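Local coordinates for hypothetical protein SMU.848 (Streptococcus mutans, PDB 2G0I) that probably acts as a cysteine protease of the Prp family, linked to ribosome biogenesis and thought to process a ribosomal protein, at residues Asp64-Cys67 with Ala68-Thr72. Sequence-based numbering, arbitrary orientation.
Sequences DIVC and AAVST
S71 and C67 meet one turn apart in the alpha-helix 61-84 of this two-layer alpha-beta sandwich, and they illustrate how a helical carbonyl can serve two donors. C67 O accepts the backbone N-H of S71, N to O 2.8 Å and nearly straight at 171°, and also the hydroxyl, S71 OG lying 3.2 Å from C67 O. With OG beside its own backbone N and anti to the carbonyl carbon (chi1 -59°), the serine side chain folds back toward the preceding turn. Just before C67, the carbonyls of D64, I65 and V66 are satisfied in the ordinary i to i+4 way by the amides of A68, A69 and V70. Of these bonds the one from A68 N to D64 O, 2.9 Å, is the most bent, at 152°. The carboxylate of D64 accepts from the segment just ahead of the helix, OD1 from S58 N and OD2, weakly, from G59 N. V66 and V70 line the inward face, V66 CG1 and V70 CG2 4.3 Å apart, and both rest on I36 of strand 36-43, while I65 packs on I65 of the second subunit. The pattern of a doubly used carbonyl recurs at A68 O, where T72 N and T72 OG1 arrive from opposite faces of its plane, T72 OG1 lying 2.7 Å from A68 O.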
loop_
_atom_site.group_PDB
_atom_site.type_symbol
_atom_site.label_atom_id
_atom_site.label_comp_id
_atom_site.label_asym_id
_atom_site.label_seq_id
_atom_site.Cartn_x
_atom_site.Cartn_y
_atom_site.Cartn_z
ATOM N N ASP B 64 -17.290 -0.095 -0.440
ATOM C CA ASP B 64 -16.520 -1.132 -1.118
ATOM C C ASP B 64 -15.253 -0.609 -1.795
ATOM O O ASP B 64 -14.273 -1.351 -1.936
ATOM C CB ASP B 64 -17.419 -1.948 -2.040
ATOM C CG ASP B 64 -18.453 -2.760 -1.239
ATOM O OD1 ASP B 64 -18.354 -2.851 0.025
ATOM O OD2 ASP B 64 -19.363 -3.305 -1.855
ATOM N N ILE B 65 -15.273 0.660 -2.185
ATOM C CA ILE B 65 -14.054 1.357 -2.684
ATOM C C ILE B 65 -13.045 1.482 -1.524
ATOM O O ILE B 65 -11.850 1.193 -1.680
ATOM C CB ILE B 65 -14.403 2.746 -3.237
ATOM C CG1 ILE B 65 -15.177 2.608 -4.556
ATOM C CG2 ILE B 65 -13.167 3.603 -3.392
ATOM C CD1 ILE B 65 -14.494 1.757 -5.611
ATOM N N VAL B 66 -13.539 1.871 -0.348
ATOM C CA VAL B 66 -12.671 1.897 0.848
ATOM C C VAL B 66 -12.158 0.508 1.213
ATOM O O VAL B 66 -10.977 0.351 1.607
ATOM C CB VAL B 66 -13.366 2.557 2.068
ATOM C CG1 VAL B 66 -12.519 2.364 3.344
ATOM C CG2 VAL B 66 -13.642 4.042 1.797
ATOM N N CYS B 67 -13.018 -0.504 1.110
ATOM C CA CYS B 67 -12.619 -1.877 1.397
ATOM C C CYS B 67 -11.510 -2.321 0.475
ATOM O O CYS B 67 -10.576 -3.003 0.883
ATOM C CB CYS B 67 -13.770 -2.855 1.214
ATOM S SG CYS B 67 -14.951 -2.785 2.548
ATOM N N ALA B 68 -11.643 -1.964 -0.795
ATOM C CA ALA B 68 -10.617 -2.289 -1.795
ATOM C C ALA B 68 -9.277 -1.647 -1.397
ATOM O O ALA B 68 -8.236 -2.332 -1.456
ATOM C CB ALA B 68 -11.062 -1.809 -3.158
ATOM N N ALA B 69 -9.316 -0.373 -0.994
ATOM C CA ALA B 69 -8.122 0.327 -0.468
ATOM C C ALA B 69 -7.484 -0.398 0.724
ATOM O O ALA B 69 -6.264 -0.641 0.752
ATOM C CB ALA B 69 -8.484 1.746 -0.060
ATOM N N VAL B 70 -8.312 -0.752 1.702
ATOM C CA VAL B 70 -7.811 -1.510 2.886
ATOM C C VAL B 70 -7.233 -2.875 2.512
ATOM O O VAL B 70 -6.169 -3.257 2.992
ATOM C CB VAL B 70 -8.894 -1.631 3.972
ATOM C CG1 VAL B 70 -8.418 -2.564 5.150
ATOM C CG2 VAL B 70 -9.298 -0.232 4.460
ATOM N N SER B 71 -7.937 -3.654 1.701
ATOM C CA SER B 71 -7.403 -4.963 1.304
ATOM C C SER B 71 -6.107 -4.900 0.515
ATOM O O SER B 71 -5.203 -5.724 0.738
ATOM C CB SER B 71 -8.450 -5.802 0.566
ATOM O OG SER B 71 -9.522 -5.940 1.490
ATOM N N THR B 72 -6.016 -3.925 -0.378
ATOM C CA THR B 72 -4.763 -3.715 -1.143
ATOM C C THR B 72 -3.563 -3.461 -0.227
ATOM O O THR B 72 -2.528 -4.097 -0.377
ATOM C CB THR B 72 -4.959 -2.567 -2.149
ATOM O OG1 THR B 72 -6.070 -2.917 -3.005
ATOM C CG2 THR B 72 -3.691 -2.389 -2.999
#